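Local coordinates for putative diflavin flavoprotein A 5 (PDB 4FEK) that probably takes part in carrying electrons from NADH to oxygen, which is reduced to water, this chain being its N-terminal, metallo-beta-lactamase-like domain, at residues 5-13 with 21-29. Numbering follows the deposited sequence.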
# COMPACT_ATOMS: atom_id res chain seq x y z
N LYS A 5 9.25 -13.39 -18.84
CA LYS A 5 10.24 -12.48 -18.28
C LYS A 5 10.45 -12.80 -16.80
O LYS A 5 9.58 -13.37 -16.15
CB LYS A 5 9.79 -11.03 -18.45
CG LYS A 5 9.23 -10.67 -19.82
CD LYS A 5 8.92 -9.18 -19.91
CE LYS A 5 8.15 -8.82 -21.17
NZ LYS A 5 7.87 -7.36 -21.24
N PRO A 6 11.63 -12.43 -16.25
CA PRO A 6 11.87 -12.64 -14.82
C PRO A 6 11.23 -11.53 -13.98
O PRO A 6 10.90 -10.47 -14.51
CB PRO A 6 13.38 -12.53 -14.71
CG PRO A 6 13.73 -11.54 -15.78
CD PRO A 6 12.82 -11.90 -16.93
N ARG A 7 11.09 -11.76 -12.68
CA ARG A 7 10.62 -10.73 -11.76
C ARG A 7 11.71 -9.67 -11.61
O ARG A 7 12.89 -10.00 -11.56
CB ARG A 7 10.30 -11.35 -10.40
CG ARG A 7 9.21 -12.40 -10.48
CD ARG A 7 8.78 -12.92 -9.11
NE ARG A 7 7.66 -13.84 -9.28
CZ ARG A 7 7.18 -14.63 -8.33
NH1 ARG A 7 7.72 -14.63 -7.12
NH2 ARG A 7 6.16 -15.43 -8.60
N ASP A 8 11.32 -8.41 -11.55
CA ASP A 8 12.30 -7.33 -11.36
C ASP A 8 11.69 -6.23 -10.49
O ASP A 8 10.52 -6.30 -10.11
CB ASP A 8 12.78 -6.76 -12.70
CG ASP A 8 11.66 -6.09 -13.51
OD1 ASP A 8 10.68 -5.59 -12.93
OD2 ASP A 8 11.77 -6.05 -14.76
N VAL A 9 12.47 -5.20 -10.19
CA VAL A 9 11.93 -4.07 -9.46
C VAL A 9 12.14 -2.80 -10.28
O VAL A 9 13.23 -2.53 -10.76
CB VAL A 9 12.57 -3.92 -8.05
CG1 VAL A 9 12.02 -2.70 -7.33
CG2 VAL A 9 12.32 -5.18 -7.25
N GLN A 10 11.07 -2.05 -10.45
CA GLN A 10 11.10 -0.82 -11.22
C GLN A 10 11.11 0.35 -10.23
O GLN A 10 10.19 0.48 -9.41
CB GLN A 10 9.87 -0.84 -12.14
CG GLN A 10 9.71 0.26 -13.13
CD GLN A 10 8.45 0.05 -13.96
OE1 GLN A 10 7.41 -0.37 -13.43
NE2 GLN A 10 8.53 0.31 -15.25
N VAL A 11 12.15 1.18 -10.27
CA VAL A 11 12.25 2.31 -9.35
C VAL A 11 12.14 3.65 -10.10
O VAL A 11 12.79 3.83 -11.12
CB VAL A 11 13.58 2.27 -8.59
CG1 VAL A 11 13.62 3.35 -7.51
CG2 VAL A 11 13.79 0.89 -7.97
N LEU A 12 11.33 4.57 -9.59
CA LEU A 12 11.05 5.83 -10.27
C LEU A 12 10.70 6.90 -9.23
O LEU A 12 9.97 6.62 -8.28
CB LEU A 12 9.86 5.64 -11.22
CG LEU A 12 9.69 6.29 -12.61
CD1 LEU A 12 8.32 6.99 -12.72
CD2 LEU A 12 10.82 7.24 -13.04
N PRO A 13 11.23 8.12 -9.40
CA PRO A 13 10.75 9.28 -8.63
C PRO A 13 9.30 9.58 -9.02
O PRO A 13 8.98 9.55 -10.20
CB PRO A 13 11.64 10.43 -9.12
CG PRO A 13 12.85 9.78 -9.69
CD PRO A 13 12.40 8.45 -10.24
N LEU A 21 9.01 1.82 -5.64
CA LEU A 21 9.64 0.59 -6.08
C LEU A 21 8.52 -0.38 -6.43
O LEU A 21 7.77 -0.78 -5.55
CB LEU A 21 10.49 -0.02 -4.95
CG LEU A 21 11.84 0.64 -4.65
CD1 LEU A 21 11.63 1.96 -3.91
CD2 LEU A 21 12.76 -0.29 -3.86
N ARG A 22 8.37 -0.71 -7.71
CA ARG A 22 7.34 -1.67 -8.13
C ARG A 22 7.99 -3.02 -8.37
O ARG A 22 8.77 -3.18 -9.31
CB ARG A 22 6.66 -1.22 -9.42
CG ARG A 22 6.18 0.22 -9.44
CD ARG A 22 5.69 0.54 -10.86
NE ARG A 22 4.35 0.06 -11.08
CZ ARG A 22 3.88 -0.54 -12.17
NH1 ARG A 22 4.61 -0.79 -13.24
NH2 ARG A 22 2.61 -0.90 -12.17
N ALA A 23 7.72 -3.97 -7.50
CA ALA A 23 8.21 -5.33 -7.67
C ALA A 23 7.24 -5.97 -8.64
O ALA A 23 6.04 -6.01 -8.38
CB ALA A 23 8.17 -6.06 -6.36
N ARG A 24 7.77 -6.46 -9.75
CA ARG A 24 6.91 -6.90 -10.85
C ARG A 24 6.98 -8.40 -11.07
O ARG A 24 8.05 -9.02 -10.95
CB ARG A 24 7.29 -6.17 -12.15
CG ARG A 24 7.20 -4.66 -12.05
CD ARG A 24 7.25 -4.02 -13.41
NE ARG A 24 8.50 -4.30 -14.10
CZ ARG A 24 8.73 -4.03 -15.39
NH1 ARG A 24 7.78 -3.46 -16.13
NH2 ARG A 24 9.90 -4.34 -15.93
N SER A 25 5.81 -8.98 -11.38
CA SER A 25 5.75 -10.38 -11.80
C SER A 25 4.82 -10.56 -13.00
O SER A 25 3.66 -10.14 -12.98
CB SER A 25 5.32 -11.29 -10.65
OG SER A 25 5.33 -12.66 -11.07
N TRP A 26 5.33 -11.17 -14.06
CA TRP A 26 4.51 -11.36 -15.26
C TRP A 26 3.52 -12.53 -15.16
O TRP A 26 2.65 -12.70 -16.02
CB TRP A 26 5.41 -11.47 -16.50
CG TRP A 26 6.24 -10.23 -16.67
CD1 TRP A 26 7.48 -9.98 -16.15
CD2 TRP A 26 5.87 -9.04 -17.38
NE1 TRP A 26 7.90 -8.72 -16.49
CE2 TRP A 26 6.93 -8.12 -17.26
CE3 TRP A 26 4.73 -8.67 -18.11
CZ2 TRP A 26 6.90 -6.86 -17.84
CZ3 TRP A 26 4.70 -7.41 -18.69
CH2 TRP A 26 5.78 -6.52 -18.56
N SER A 27 3.65 -13.31 -14.09
CA SER A 27 2.75 -14.44 -13.84
C SER A 27 2.15 -14.31 -12.44
O SER A 27 2.62 -13.51 -11.63
CB SER A 27 3.52 -15.76 -13.96
OG SER A 27 4.65 -15.75 -13.10
N ARG A 28 1.09 -15.08 -12.18
CA ARG A 28 0.37 -15.01 -10.91
C ARG A 28 1.32 -15.25 -9.74
O ARG A 28 2.30 -16.00 -9.86
CB ARG A 28 -0.77 -16.03 -10.88
CG ARG A 28 -0.33 -17.45 -10.75
CD ARG A 28 -0.65 -18.21 -12.02
NE ARG A 28 0.57 -18.68 -12.62
CZ ARG A 28 0.68 -19.11 -13.87
NH1 ARG A 28 -0.38 -19.14 -14.68
NH2 ARG A 28 1.86 -19.52 -14.30
N LEU A 29 1.04 -14.61 -8.61
CA LEU A 29 1.80 -14.87 -7.39
C LEU A 29 1.18 -16.06 -6.68
O LEU A 29 1.88 -16.81 -6.00
CB LEU A 29 1.76 -13.66 -6.46
CG LEU A 29 2.62 -12.46 -6.84
CD1 LEU A 29 2.51 -11.37 -5.77
CD2 LEU A 29 4.05 -12.91 -7.02
O HOH W 1 7.67 -12.79 -13.95
O HOH W 2 11.07 -7.93 -16.16
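Arg24 takes hold of the Asp8 carboxylate side-on, NE reaching OD1 and NH2 reaching OD2, each at 2.8 Å. Both oxygens use their syn lone pairs, and the two flat groups lie 13° from coplanar. Asp8 reaches across because its CG sits between backbone N and carbonyl carbon (chi1 64°). The Gln10 amide lies over one face of the Arg24 guanidinium and Trp26 CZ2 over the opposite one, both toward the rim, while NH1 turns to Asp183 and Gly182. Next along the same sheet face, Gln10 runs extended beside Arg22, and its OE1 accepts from Arg22 NH1 at 2.8 Å, in the planes of both groups; Arg22 NH2 goes to the Gly232 carbonyl. Paired backbone bonds join Gln10 and Arg22. On the other face Val9 CG1 meets Leu21 CB at 3.9 Å, and Val9 and Ala23 pack against helix 61-74. Past the hairpin's open end, Lys5, poorly ordered, lays its chain over Trp26, with NZ 3.9 Å from the centroid of the six-membered ring in a cation-pi contact. Strand 8-15 is an outermost strand of the seven-stranded mixed sheet; Asp8 and Asp183 probably balance the Arg24 charge together, holding the hairpin against the 182-183 loop.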